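Local coordinates for protein exocyst complex component EXO70 (Saccharomyces cerevisiae, PDB 2B1E) that helps tether secretory vesicles to sites of exocytosis as a subunit of the exocyst complex and takes part in assembling that complex, at residues Gln140-Leu152 and Ser208-Leu220. Numbering follows the deposited sequence.
Sequences QDILVGERSKLIL and SKPHVLSQILSPL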
# COMPACT_ATOMS: atom_id res chain seq x y z
N GLN A 140 -4.37 -5.86 -41.95
CA GLN A 140 -4.32 -5.94 -40.50
C GLN A 140 -3.28 -4.95 -39.96
O GLN A 140 -3.53 -4.26 -38.97
CB GLN A 140 -3.98 -7.37 -40.05
CG GLN A 140 -4.03 -7.58 -38.55
CD GLN A 140 -3.75 -9.01 -38.16
OE1 GLN A 140 -4.38 -9.93 -38.68
NE2 GLN A 140 -2.81 -9.21 -37.24
N ASP A 141 -2.12 -4.88 -40.61
CA ASP A 141 -1.07 -3.94 -40.20
C ASP A 141 -1.55 -2.49 -40.31
O ASP A 141 -1.19 -1.64 -39.49
CB ASP A 141 0.20 -4.12 -41.05
CG ASP A 141 0.90 -5.45 -40.79
OD1 ASP A 141 0.84 -5.96 -39.65
OD2 ASP A 141 1.53 -5.98 -41.73
N ILE A 142 -2.37 -2.20 -41.32
CA ILE A 142 -2.93 -0.86 -41.50
C ILE A 142 -3.90 -0.57 -40.35
O ILE A 142 -3.85 0.50 -39.75
CB ILE A 142 -3.67 -0.74 -42.87
CG1 ILE A 142 -2.64 -0.65 -43.99
CG2 ILE A 142 -4.55 0.53 -42.89
CD1 ILE A 142 -3.21 -0.89 -45.37
N LEU A 143 -4.77 -1.54 -40.05
CA LEU A 143 -5.71 -1.37 -38.95
C LEU A 143 -4.94 -1.08 -37.67
O LEU A 143 -5.16 -0.07 -37.01
CB LEU A 143 -6.55 -2.63 -38.75
CG LEU A 143 -7.48 -2.66 -37.52
CD1 LEU A 143 -8.48 -1.51 -37.59
CD2 LEU A 143 -8.23 -4.00 -37.45
N VAL A 144 -4.03 -1.98 -37.33
CA VAL A 144 -3.21 -1.85 -36.12
C VAL A 144 -2.46 -0.52 -36.08
O VAL A 144 -2.48 0.18 -35.07
CB VAL A 144 -2.18 -2.99 -36.02
CG1 VAL A 144 -1.16 -2.69 -34.93
CG2 VAL A 144 -2.89 -4.29 -35.74
N GLY A 145 -1.81 -0.19 -37.19
CA GLY A 145 -1.05 1.04 -37.27
C GLY A 145 -1.88 2.29 -37.03
O GLY A 145 -1.47 3.16 -36.27
N GLU A 146 -3.04 2.36 -37.67
CA GLU A 146 -3.89 3.53 -37.51
C GLU A 146 -4.47 3.67 -36.11
O GLU A 146 -4.52 4.77 -35.56
CB GLU A 146 -5.03 3.50 -38.54
CG GLU A 146 -4.59 3.68 -39.99
CD GLU A 146 -3.70 4.90 -40.19
OE1 GLU A 146 -4.13 6.03 -39.85
OE2 GLU A 146 -2.57 4.74 -40.69
N ARG A 147 -4.91 2.56 -35.52
CA ARG A 147 -5.48 2.59 -34.19
C ARG A 147 -4.46 2.96 -33.11
O ARG A 147 -4.73 3.82 -32.28
CB ARG A 147 -6.12 1.24 -33.85
CG ARG A 147 -7.41 0.95 -34.60
CD ARG A 147 -8.48 1.98 -34.27
NE ARG A 147 -8.69 2.08 -32.83
CZ ARG A 147 -9.42 3.03 -32.24
NH1 ARG A 147 -10.01 3.97 -32.97
NH2 ARG A 147 -9.54 3.05 -30.92
N SER A 148 -3.30 2.32 -33.13
CA SER A 148 -2.30 2.62 -32.11
C SER A 148 -1.78 4.05 -32.23
O SER A 148 -1.39 4.65 -31.23
CB SER A 148 -1.14 1.60 -32.17
OG SER A 148 -0.50 1.61 -33.42
N LYS A 149 -1.78 4.61 -33.43
CA LYS A 149 -1.31 5.98 -33.59
C LYS A 149 -2.32 6.94 -32.96
O LYS A 149 -1.94 7.86 -32.23
CB LYS A 149 -1.10 6.32 -35.07
CG LYS A 149 0.10 5.63 -35.70
CD LYS A 149 0.46 6.21 -37.06
CE LYS A 149 -0.65 6.04 -38.09
NZ LYS A 149 -1.82 6.94 -37.84
N LEU A 150 -3.60 6.71 -33.24
CA LEU A 150 -4.67 7.54 -32.71
C LEU A 150 -4.65 7.54 -31.18
O LEU A 150 -4.64 8.60 -30.54
CB LEU A 150 -6.02 7.01 -33.20
CG LEU A 150 -7.26 7.91 -33.19
CD1 LEU A 150 -8.50 7.03 -33.20
CD2 LEU A 150 -7.28 8.83 -31.98
N ILE A 151 -4.65 6.35 -30.59
CA ILE A 151 -4.66 6.20 -29.14
C ILE A 151 -3.43 6.81 -28.48
O ILE A 151 -3.52 7.45 -27.43
CB ILE A 151 -4.77 4.72 -28.74
CG1 ILE A 151 -6.07 4.14 -29.31
CG2 ILE A 151 -4.74 4.58 -27.21
CD1 ILE A 151 -6.22 2.64 -29.10
N LEU A 152 -2.26 6.62 -29.08
CA LEU A 152 -1.04 7.18 -28.52
C LEU A 152 -1.14 8.71 -28.45
O LEU A 152 -0.63 9.32 -27.51
CB LEU A 152 0.16 6.75 -29.34
CG LEU A 152 0.55 5.27 -29.16
CD1 LEU A 152 1.65 4.90 -30.15
CD2 LEU A 152 1.01 5.03 -27.72
N SER A 208 -7.20 -14.63 -35.45
CA SER A 208 -6.29 -13.51 -35.26
C SER A 208 -6.74 -12.41 -34.29
O SER A 208 -5.98 -11.47 -34.03
CB SER A 208 -5.99 -12.88 -36.62
OG SER A 208 -7.18 -12.48 -37.27
N LYS A 209 -7.95 -12.52 -33.75
CA LYS A 209 -8.46 -11.51 -32.84
C LYS A 209 -7.51 -11.14 -31.70
O LYS A 209 -7.13 -9.98 -31.55
CB LYS A 209 -9.81 -11.93 -32.26
CG LYS A 209 -10.96 -11.83 -33.24
CD LYS A 209 -12.26 -12.39 -32.66
CE LYS A 209 -12.77 -11.58 -31.49
NZ LYS A 209 -14.01 -12.17 -30.91
N PRO A 210 -7.11 -12.13 -30.88
CA PRO A 210 -6.19 -11.75 -29.80
C PRO A 210 -4.88 -11.15 -30.30
O PRO A 210 -4.31 -10.28 -29.65
CB PRO A 210 -6.01 -13.06 -29.02
CG PRO A 210 -6.30 -14.12 -30.02
CD PRO A 210 -7.46 -13.55 -30.80
N HIS A 211 -4.41 -11.61 -31.45
CA HIS A 211 -3.17 -11.10 -32.02
C HIS A 211 -3.33 -9.62 -32.39
O HIS A 211 -2.48 -8.79 -32.06
CB HIS A 211 -2.78 -11.92 -33.25
CG HIS A 211 -1.53 -11.46 -33.92
ND1 HIS A 211 -0.32 -11.34 -33.26
CD2 HIS A 211 -1.29 -11.10 -35.21
CE1 HIS A 211 0.60 -10.93 -34.11
NE2 HIS A 211 0.04 -10.77 -35.30
N VAL A 212 -4.42 -9.29 -33.07
CA VAL A 212 -4.70 -7.93 -33.48
C VAL A 212 -4.75 -7.02 -32.26
O VAL A 212 -4.07 -6.00 -32.21
CB VAL A 212 -6.06 -7.84 -34.24
CG1 VAL A 212 -6.42 -6.39 -34.52
CG2 VAL A 212 -5.97 -8.60 -35.56
N LEU A 213 -5.56 -7.40 -31.28
CA LEU A 213 -5.69 -6.62 -30.05
C LEU A 213 -4.33 -6.45 -29.37
O LEU A 213 -4.02 -5.38 -28.85
CB LEU A 213 -6.69 -7.28 -29.10
CG LEU A 213 -6.97 -6.52 -27.80
CD1 LEU A 213 -7.60 -5.16 -28.11
CD2 LEU A 213 -7.91 -7.34 -26.92
N SER A 214 -3.52 -7.50 -29.36
CA SER A 214 -2.20 -7.44 -28.74
C SER A 214 -1.33 -6.38 -29.41
O SER A 214 -0.75 -5.52 -28.75
CB SER A 214 -1.51 -8.80 -28.82
OG SER A 214 -0.16 -8.72 -28.37
N GLN A 215 -1.25 -6.43 -30.74
CA GLN A 215 -0.45 -5.48 -31.50
C GLN A 215 -0.85 -4.03 -31.28
O GLN A 215 -0.01 -3.13 -31.38
CB GLN A 215 -0.53 -5.82 -32.98
CG GLN A 215 0.26 -7.06 -33.35
CD GLN A 215 0.17 -7.38 -34.81
OE1 GLN A 215 -0.79 -8.01 -35.26
NE2 GLN A 215 1.16 -6.94 -35.58
N ILE A 216 -2.12 -3.79 -30.98
CA ILE A 216 -2.61 -2.44 -30.75
C ILE A 216 -2.36 -1.99 -29.31
O ILE A 216 -2.00 -0.84 -29.07
CB ILE A 216 -4.13 -2.34 -31.06
CG1 ILE A 216 -4.36 -2.49 -32.57
CG2 ILE A 216 -4.69 -1.01 -30.58
CD1 ILE A 216 -5.82 -2.62 -32.96
N LEU A 217 -2.55 -2.90 -28.36
CA LEU A 217 -2.37 -2.57 -26.95
C LEU A 217 -0.93 -2.59 -26.44
O LEU A 217 -0.58 -1.85 -25.52
CB LEU A 217 -3.22 -3.50 -26.09
CG LEU A 217 -4.74 -3.54 -26.31
CD1 LEU A 217 -5.37 -4.52 -25.34
CD2 LEU A 217 -5.33 -2.16 -26.11
N SER A 218 -0.08 -3.43 -27.02
CA SER A 218 1.31 -3.52 -26.56
C SER A 218 2.06 -2.20 -26.50
O SER A 218 2.74 -1.91 -25.52
CB SER A 218 2.08 -4.54 -27.40
OG SER A 218 1.59 -5.85 -27.14
N PRO A 219 1.96 -1.38 -27.56
CA PRO A 219 2.66 -0.09 -27.55
C PRO A 219 2.19 0.76 -26.38
O PRO A 219 2.98 1.44 -25.72
CB PRO A 219 2.27 0.52 -28.89
CG PRO A 219 2.10 -0.68 -29.76
CD PRO A 219 1.35 -1.62 -28.87
N LEU A 220 0.88 0.72 -26.13
CA LEU A 220 0.29 1.47 -25.03
C LEU A 220 0.86 0.98 -23.70
O LEU A 220 1.12 1.77 -22.79
CB LEU A 220 -1.23 1.29 -25.03
CG LEU A 220 -1.96 1.56 -26.35
CD1 LEU A 220 -3.44 1.28 -26.16
CD2 LEU A 220 -1.73 2.99 -26.79
O HOH W 1 -6.98 -9.82 -38.83
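The amide of Gln140 reaches across to His211, Val212 and Gln215. Val212 CG2 sits over one face of this amide, 3.4 Å from Gln140 CD. Gln140 NE2 comes obliquely to the His211 ring, 3.2 Å from CD2, with the amide and ring planes steeply inclined. CG of Gln215 lies over one face of that ring, offset toward the rim. Gln140 NE2 also donates to Gln215 OE1 (3.1 Å). The acceptor lies in the Gln140 amide plane, but the hydrogen bond is bent, with an N-H...O angle of 139°. The two amides are turned well over halfway to perpendicular. At the other end of the Gln140 amide, a water donates to OE1 and also bonds to Ser208 OG. Both polar ends of the amide therefore have partners, which should limit its rotation. The Gln140 chain is extended, with CG anti to the backbone N (chi1 -175°), and this carries the amide over to the start of helix 209-233.

Farther along, the contact becomes apolar. Both methyls of Val144 touch Gln215 CB, CG1 at 3.7 Å; CG2 also meets Ile216 CG1 at 3.9 Å. The CA atoms of Ser148 and Ile216 come within 5.2 Å. Ser148 keeps its hydroxyl on its own helix, bonded to Val144 O, and turns CB toward Ile216 O. Leu220 CD2 then fits between Ile151 and Leu152, tightly at Ile151 CG2 (3.4 Å).

The two segments run in the same general direction, their axes crossing at -31° with a closest approach of 8.9 Å. The pair joins helix 136-155 to helix 209-233 within the all-helical rod of Exo70. Helix 180-201 packs against both: Glu194 forms a salt bridge with Arg147 and touches Ile216. Helix 66-94 meets helix 136-155 through Ile142, Leu143 and Glu146.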